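Local coordinates for protein leucine aminopeptidase 1, chloroplastic (Solanum lycopersicum, PDB 5D8N) that removes amino acids from the N-termini of peptides as a metal-dependent homohexameric aminopeptidase, regulates wound signalling, and also has protein-folding chaperone activity, at residues A211-G216 and Y517-L522; K337-I342 and E524-N529. The protein carries 1 engineered substitution. One frame throughout, in Å; residues are numbered along the deposited sequence.

Contact 1 of 2, residues A211-G216 and Y517-L522; sequences AGVILG and YGVSTL
Val-519 lies over the Gly-212–Val-213 peptide of helix 197-221, and the way it reaches that seat is best followed from Tyr-517 onward. Tyr-517 turns away from the helix, and its OH is hydrogen-bonded to the carbonyl of Lys-449. Gly-518, with a positive phi of 111°, turns the chain and takes the N-cap position of helix 519-527; its carbonyl oxygen accepts the first bond of that helix, Leu-522 N to Gly-518 O at 2.9 Å. Its own N-H goes to Glu-448, whose carboxylate also meets Thr-521 OG1 and so ties down the first turn.

Next comes Val-519, which carries the contact. With CG1 anti to the backbone nitrogen (chi1 172°), the isopropyl group straddles the peptide below it: CG1 of Val-519 is 3.9 Å from Val-213 N, while CG2 of Val-519 packs by van der Waals contact against Gly-212 O, at 3.9 Å. Within its own helix Gly-212 O accepts a hydrogen bond from Gly-216 N at 3.0 Å. The arrangement illustrates close helix packing at a glycine. Gly-212 brings no side chain to the interface, and the CA atoms of Val-213 and Val-519 come within 5.8 Å. It joins the start of the C-terminal helix to helix 197-221 in the M17 catalytic domain.

From the other helix comes Val-213, whose CG2, the branch beside its backbone nitrogen, reaches Val-519 CB at 3.9 Å; the two side chains lie slantwise to each other. Beyond Val-519, Leu-522 turns to the central sheet, where it packs on Ile-408 and Leu-410 of strand 406-411.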
ATOM      1  N   ALA A 211     -20.400   1.010  39.708  1.00 18.96           N
ATOM      2  CA  ALA A 211     -21.533   1.547  38.970  1.00 21.21           C
ATOM      3  C   ALA A 211     -21.064   2.610  37.978  1.00 21.13           C
ATOM      4  O   ALA A 211     -21.607   2.740  36.875  1.00 20.15           O
ATOM      5  CB  ALA A 211     -22.597   2.097  39.924  1.00 23.43           C
ATOM      6  N   GLY A 212     -20.033   3.356  38.358  1.00 20.19           N
ATOM      7  CA  GLY A 212     -19.364   4.246  37.424  1.00 19.25           C
ATOM      8  C   GLY A 212     -18.628   3.532  36.301  1.00 18.19           C
ATOM      9  O   GLY A 212     -18.712   3.929  35.159  1.00 17.89           O
ATOM     10  N   VAL A 213     -17.912   2.461  36.611  1.00 19.08           N
ATOM     11  CA  VAL A 213     -17.208   1.693  35.594  1.00 17.65           C
ATOM     12  C   VAL A 213     -18.194   1.123  34.564  1.00 18.73           C
ATOM     13  O   VAL A 213     -17.979   1.193  33.352  1.00 19.10           O
ATOM     14  CB  VAL A 213     -16.401   0.565  36.232  1.00 16.75           C
ATOM     15  CG1 VAL A 213     -15.811  -0.343  35.166  1.00 17.21           C
ATOM     16  CG2 VAL A 213     -15.269   1.133  37.091  1.00 17.04           C
ATOM     17  N   ILE A 214     -19.296   0.589  35.061  1.00 19.24           N
ATOM     18  CA  ILE A 214     -20.325  -0.009  34.216  1.00 19.36           C
ATOM     19  C   ILE A 214     -21.035   1.009  33.328  1.00 19.34           C
ATOM     20  O   ILE A 214     -21.198   0.766  32.138  1.00 20.86           O
ATOM     21  CB  ILE A 214     -21.327  -0.804  35.063  1.00 20.15           C
ATOM     22  CG1 ILE A 214     -20.646  -2.105  35.487  1.00 22.49           C
ATOM     23  CG2 ILE A 214     -22.601  -1.107  34.266  1.00 20.54           C
ATOM     24  CD1 ILE A 214     -21.405  -2.861  36.561  1.00 25.11           C
ATOM     25  N   LEU A 215     -21.299   2.199  33.852  1.00 18.10           N
ATOM     26  CA  LEU A 215     -21.783   3.278  33.015  1.00 20.11           C
ATOM     27  C   LEU A 215     -20.782   3.595  31.895  1.00 20.09           C
ATOM     28  O   LEU A 215     -21.179   3.789  30.739  1.00 19.49           O
ATOM     29  CB  LEU A 215     -22.046   4.546  33.856  1.00 21.59           C
ATOM     30  CG  LEU A 215     -22.399   5.805  33.065  1.00 20.85           C
ATOM     31  CD1 LEU A 215     -23.675   5.584  32.271  1.00 22.06           C
ATOM     32  CD2 LEU A 215     -22.553   6.998  33.983  1.00 22.81           C
ATOM     33  N   GLY A 216     -19.500   3.692  32.241  1.00 17.47           N
ATOM     34  CA  GLY A 216     -18.485   3.900  31.231  1.00 18.71           C
ATOM     35  C   GLY A 216     -18.470   2.838  30.133  1.00 19.69           C
ATOM     36  O   GLY A 216     -18.424   3.160  28.956  1.00 20.18           O
ATOM     37  N   TYR A 517     -12.106   1.607  31.575  1.00 19.34           N
ATOM     38  CA  TYR A 517     -10.809   2.055  32.038  1.00 17.92           C
ATOM     39  C   TYR A 517     -10.822   3.530  32.391  1.00 17.68           C
ATOM     40  O   TYR A 517     -11.232   4.367  31.597  1.00 19.55           O
ATOM     41  CB  TYR A 517      -9.729   1.772  30.992  1.00 18.09           C
ATOM     42  CG  TYR A 517      -8.356   2.238  31.407  1.00 17.84           C
ATOM     43  CD1 TYR A 517      -7.934   3.537  31.163  1.00 18.67           C
ATOM     44  CD2 TYR A 517      -7.445   1.358  31.961  1.00 17.32           C
ATOM     45  CE1 TYR A 517      -6.712   3.990  31.634  1.00 18.97           C
ATOM     46  CE2 TYR A 517      -6.164   1.757  32.286  1.00 17.59           C
ATOM     47  CZ  TYR A 517      -5.822   3.087  32.187  1.00 18.83           C
ATOM     48  OH  TYR A 517      -4.545   3.473  32.539  1.00 19.40           O
ATOM     49  N   GLY A 518     -10.188   3.847  33.510  1.00 17.74           N
ATOM     50  CA  GLY A 518      -9.945   5.212  33.929  1.00 17.56           C
ATOM     51  C   GLY A 518     -10.772   5.573  35.156  1.00 18.99           C
ATOM     52  O   GLY A 518     -10.358   6.444  35.935  1.00 19.73           O
ATOM     53  N   VAL A 519     -12.003   5.062  35.239  1.00 17.17           N
ATOM     54  CA  VAL A 519     -12.933   5.509  36.271  1.00 17.66           C
ATOM     55  C   VAL A 519     -12.295   5.308  37.624  1.00 18.43           C
ATOM     56  O   VAL A 519     -12.242   6.226  38.434  1.00 21.01           O
ATOM     57  CB  VAL A 519     -14.278   4.770  36.198  1.00 18.37           C
ATOM     58  CG1 VAL A 519     -15.148   5.112  37.380  1.00 18.28           C
ATOM     59  CG2 VAL A 519     -15.014   5.125  34.918  1.00 18.60           C
ATOM     60  N   SER A 520     -11.830   4.105  37.903  1.00 18.83           N
ATOM     61  CA  SER A 520     -11.333   3.813  39.247  1.00 18.79           C
ATOM     62  C   SER A 520     -10.139   4.673  39.604  1.00 18.67           C
ATOM     63  O   SER A 520      -9.990   5.103  40.748  1.00 19.75           O
ATOM     64  CB  SER A 520     -11.024   2.317  39.426  1.00 18.94           C
ATOM     65  OG  SER A 520     -10.066   1.907  38.448  1.00 20.58           O
ATOM     66  N   THR A 521      -9.233   4.871  38.653  1.00 17.26           N
ATOM     67  CA  THR A 521      -8.061   5.696  38.904  1.00 17.19           C
ATOM     68  C   THR A 521      -8.450   7.162  39.178  1.00 19.03           C
ATOM     69  O   THR A 521      -7.932   7.804  40.111  1.00 18.31           O
ATOM     70  CB  THR A 521      -7.045   5.600  37.749  1.00 16.85           C
ATOM     71  OG1 THR A 521      -6.603   4.244  37.607  1.00 17.89           O
ATOM     72  CG2 THR A 521      -5.843   6.482  37.978  1.00 17.25           C
ATOM     73  N   LEU A 522      -9.369   7.696  38.381  1.00 18.82           N
ATOM     74  CA  LEU A 522      -9.804   9.060  38.601  1.00 19.94           C
ATOM     75  C   LEU A 522     -10.456   9.253  39.973  1.00 20.63           C
ATOM     76  O   LEU A 522     -10.252  10.272  40.643  1.00 21.32           O
ATOM     77  CB  LEU A 522     -10.758   9.520  37.504  1.00 19.72           C
ATOM     78  CG  LEU A 522     -10.152   9.607  36.091  1.00 19.04           C
ATOM     79  CD1 LEU A 522     -11.210  10.032  35.089  1.00 19.54           C
ATOM     80  CD2 LEU A 522      -8.921  10.482  36.011  1.00 18.48           C
TER

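Contact 2 of 2, residues K337-I342 and E524-N529; sequences KALGEI and EWVLRN
Helix packing over the mixed eight-stranded sheet of the catalytic domain brings Leu-339 and Ile-342, near the end of helix 327-342, against Val-526 and Leu-527 of the C-terminal helix. Leu-339 and Val-526 meet tip to tip. With CG of Leu-339 anti to its carbonyl carbon (chi1 -71°), both its methyls are carried toward Val-526: CD1 of Leu-339 touches CG1 and CG2 of Val-526, each at 4.0 Å, and CD2 of Leu-339 adds a contact to Val-526 CG1. One turn on in helix 327-342, Ile-342 CG2 approaches CD2 of Leu-527, the residue after Val-526, more loosely, at 4.3 Å.

A salt bridge and an amide bond lie within the chain end itself. Arg-528 grips Glu-524 OE1 side-on and in the guanidinium plane, its NE (2.8 Å) on the anti side of that oxygen and its NH2 (2.9 Å) from above the carboxylate plane. Asn-529 folds back, ND2 to Trp-525 O at 3.0 Å, nearly straight (162°) but from above the carbonyl plane; ND2 also sits over one indole face, toward its rim.

Beneath the pair, Leu-339 rests on Phe-351, and Val-526 on Val-347 and Val-349, all of strand 347-358; Tyr-205 of helix 197-221 touches both Ile-342 and Leu-527.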
ATOM      1  N   LYS A 337     -20.495   9.669  38.229  1.00 20.96           N
ATOM      2  CA  LYS A 337     -21.438   8.727  38.782  1.00 22.71           C
ATOM      3  C   LYS A 337     -20.960   8.130  40.104  1.00 24.60           C
ATOM      4  O   LYS A 337     -21.698   8.088  41.093  1.00 24.63           O
ATOM      5  CB  LYS A 337     -21.737   7.659  37.734  1.00 24.44           C
ATOM      6  CG  LYS A 337     -22.568   6.481  38.216  1.00 27.16           C
ATOM      7  CD  LYS A 337     -24.003   6.866  38.429  1.00 28.29           C
ATOM      8  CE  LYS A 337     -24.840   5.627  38.725  1.00 27.74           C
ATOM      9  NZ  LYS A 337     -26.172   6.073  39.254  1.00 30.74           N
ATOM     10  N   ALA A 338     -19.704   7.707  40.145  1.00 24.28           N
ATOM     11  CA  ALA A 338     -19.130   7.215  41.380  1.00 22.41           C
ATOM     12  C   ALA A 338     -19.117   8.298  42.474  1.00 21.91           C
ATOM     13  O   ALA A 338     -19.524   8.056  43.613  1.00 20.03           O
ATOM     14  CB  ALA A 338     -17.732   6.662  41.134  1.00 21.55           C
ATOM     15  N   LEU A 339     -18.605   9.473  42.133  1.00 21.00           N
ATOM     16  CA  LEU A 339     -18.380  10.503  43.120  1.00 20.82           C
ATOM     17  C   LEU A 339     -19.697  11.043  43.642  1.00 22.14           C
ATOM     18  O   LEU A 339     -19.806  11.467  44.786  1.00 23.03           O
ATOM     19  CB  LEU A 339     -17.513  11.595  42.527  1.00 20.57           C
ATOM     20  CG  LEU A 339     -16.056  11.139  42.312  1.00 23.19           C
ATOM     21  CD1 LEU A 339     -15.298  12.153  41.468  1.00 24.16           C
ATOM     22  CD2 LEU A 339     -15.326  10.938  43.637  1.00 22.99           C
ATOM     23  N   GLY A 340     -20.725  11.003  42.815  1.00 22.15           N
ATOM     24  CA  GLY A 340     -22.035  11.428  43.269  1.00 23.42           C
ATOM     25  C   GLY A 340     -22.529  10.615  44.455  1.00 24.22           C
ATOM     26  O   GLY A 340     -23.107  11.196  45.385  1.00 24.26           O
ATOM     27  N   GLU A 341     -22.234   9.310  44.455  1.00 21.73           N
ATOM     28  CA  GLU A 341     -22.545   8.443  45.570  1.00 22.88           C
ATOM     29  C   GLU A 341     -21.577   8.633  46.726  1.00 24.22           C
ATOM     30  O   GLU A 341     -21.964   8.537  47.882  1.00 24.12           O
ATOM     31  CB  GLU A 341     -22.509   6.965  45.159  1.00 25.32           C
ATOM     32  CG  GLU A 341     -23.562   6.575  44.142  1.00 31.39           C
ATOM     33  CD  GLU A 341     -24.882   6.177  44.777  1.00 33.54           C
ATOM     34  OE1 GLU A 341     -25.075   6.415  45.988  1.00 34.09           O
ATOM     35  OE2 GLU A 341     -25.787   5.826  44.003  1.00 34.79           O
ATOM     36  N   ILE A 342     -20.281   8.672  46.427  1.00 26.04           N
ATOM     37  CA  ILE A 342     -19.260   8.657  47.469  1.00 24.98           C
ATOM     38  C   ILE A 342     -19.233   9.967  48.252  1.00 28.29           C
ATOM     39  O   ILE A 342     -18.994   9.971  49.467  1.00 27.54           O
ATOM     40  CB  ILE A 342     -17.873   8.396  46.869  1.00 24.95           C
ATOM     41  CG1 ILE A 342     -17.805   6.980  46.272  1.00 22.52           C
ATOM     42  CG2 ILE A 342     -16.798   8.583  47.932  1.00 28.19           C
ATOM     43  CD1 ILE A 342     -16.665   6.782  45.298  1.00 23.59           C
ATOM     44  N   GLU A 524      -9.913   7.438  42.669  1.00 21.17           N
ATOM     45  CA  GLU A 524      -8.843   7.400  43.667  1.00 22.64           C
ATOM     46  C   GLU A 524      -8.109   8.724  43.691  1.00 22.53           C
ATOM     47  O   GLU A 524      -7.725   9.209  44.752  1.00 22.75           O
ATOM     48  CB  GLU A 524      -7.848   6.269  43.420  1.00 24.83           C
ATOM     49  CG  GLU A 524      -8.387   4.890  43.784  1.00 30.62           C
ATOM     50  CD  GLU A 524      -8.622   4.691  45.285  1.00 35.96           C
ATOM     51  OE1 GLU A 524      -7.935   5.345  46.103  1.00 28.11           O
ATOM     52  OE2 GLU A 524      -9.403   3.775  45.623  1.00 45.48           O
ATOM     53  N   TRP A 525      -7.833   9.288  42.522  1.00 20.68           N
ATOM     54  CA  TRP A 525      -7.080  10.529  42.478  1.00 20.57           C
ATOM     55  C   TRP A 525      -7.847  11.666  43.160  1.00 21.32           C
ATOM     56  O   TRP A 525      -7.282  12.473  43.888  1.00 21.15           O
ATOM     57  CB  TRP A 525      -6.775  10.912  41.025  1.00 21.42           C
ATOM     58  CG  TRP A 525      -6.070  12.231  40.884  1.00 21.65           C
ATOM     59  CD1 TRP A 525      -4.777  12.510  41.228  1.00 22.40           C
ATOM     60  CD2 TRP A 525      -6.638  13.459  40.436  1.00 21.17           C
ATOM     61  NE1 TRP A 525      -4.462  13.792  40.858  1.00 22.63           N
ATOM     62  CE2 TRP A 525      -5.601  14.415  40.430  1.00 21.39           C
ATOM     63  CE3 TRP A 525      -7.878  13.806  39.887  1.00 21.95           C
ATOM     64  CZ2 TRP A 525      -5.776  15.702  39.929  1.00 21.54           C
ATOM     65  CZ3 TRP A 525      -8.069  15.102  39.421  1.00 21.30           C
ATOM     66  CH2 TRP A 525      -7.006  16.022  39.416  1.00 21.39           C
ATOM     67  N   VAL A 526      -9.131  11.802  42.848  1.00 24.01           N
ATOM     68  CA  VAL A 526      -9.965  12.821  43.499  1.00 23.09           C
ATOM     69  C   VAL A 526      -9.958  12.665  45.014  1.00 23.56           C
ATOM     70  O   VAL A 526      -9.796  13.647  45.739  1.00 24.65           O
ATOM     71  CB  VAL A 526     -11.425  12.785  42.972  1.00 22.90           C
ATOM     72  CG1 VAL A 526     -12.356  13.636  43.816  1.00 20.88           C
ATOM     73  CG2 VAL A 526     -11.444  13.269  41.532  1.00 21.53           C
ATOM     74  N   LEU A 527     -10.131  11.427  45.473  1.00 24.27           N
ATOM     75  CA  LEU A 527     -10.191  11.128  46.892  1.00 26.95           C
ATOM     76  C   LEU A 527      -8.886  11.373  47.633  1.00 31.20           C
ATOM     77  O   LEU A 527      -8.904  11.705  48.815  1.00 27.59           O
ATOM     78  CB  LEU A 527     -10.576   9.677  47.106  1.00 27.41           C
ATOM     79  CG  LEU A 527     -12.058   9.413  46.824  1.00 34.11           C
ATOM     80  CD1 LEU A 527     -12.397   7.990  47.239  1.00 41.06           C
ATOM     81  CD2 LEU A 527     -12.943  10.390  47.565  1.00 38.02           C
ATOM     82  N   ARG A 528      -7.759  11.259  46.935  1.00 32.05           N
ATOM     83  CA  ARG A 528      -6.467  11.428  47.585  1.00 34.97           C
ATOM     84  C   ARG A 528      -6.071  12.898  47.545  1.00 37.06           C
ATOM     85  O   ARG A 528      -5.031  13.274  48.047  1.00 41.02           O
ATOM     86  CB  ARG A 528      -5.410  10.557  46.910  1.00 39.65           C
ATOM     87  CG  ARG A 528      -5.518   9.096  47.348  1.00 49.59           C
ATOM     88  CD  ARG A 528      -5.019   8.051  46.340  1.00 54.79           C
ATOM     89  NE  ARG A 528      -5.570   6.733  46.678  1.00 58.62           N
ATOM     90  CZ  ARG A 528      -5.064   5.905  47.597  1.00 64.05           C
ATOM     91  NH1 ARG A 528      -3.860   6.124  48.122  1.00 61.04           N
ATOM     92  NH2 ARG A 528      -5.748   4.825  47.968  1.00 59.23           N
ATOM     93  N   ASN A 529      -6.849  13.719  46.856  1.00 37.95           N
ATOM     94  CA  ASN A 529      -6.672  15.161  46.968  1.00 45.69           C
ATOM     95  C   ASN A 529      -7.444  15.728  48.152  1.00 54.54           C
ATOM     96  O   ASN A 529      -8.018  16.817  48.083  1.00 54.89           O
ATOM     97  CB  ASN A 529      -7.179  15.843  45.711  1.00 39.24           C
ATOM     98  CG  ASN A 529      -6.081  16.041  44.700  1.00 37.95           C
ATOM     99  OD1 ASN A 529      -5.355  17.025  44.747  1.00 38.00           O
ATOM    100  ND2 ASN A 529      -5.973  15.116  43.766  1.00 38.63           N
ATOM    101  OXT ASN A 529      -7.627  15.017  49.141  1.00 58.92           O
TER

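In the fold
Contacts 1 and 2 use successive parts of one element, helix 519-527: its first turn meets helix 197-221 in contact 1, and its last turns meet helix 327-342 in contact 2. Their centres are 11 Å apart. Along the chain the segments interleave, 211-216, 337-342, 517-522 and 524-529, so the C-terminal helix packs against two helices that come much earlier in the sequence. Those two also touch each other, Leu-215 CD2 lying 3.9 Å from Lys-337 CB. The result is a set of three mutually touching helices in the catalytic domain, of which 327-342 and 519-527 rest on the central sheet, away from the metal-binding and predicted active-site residues.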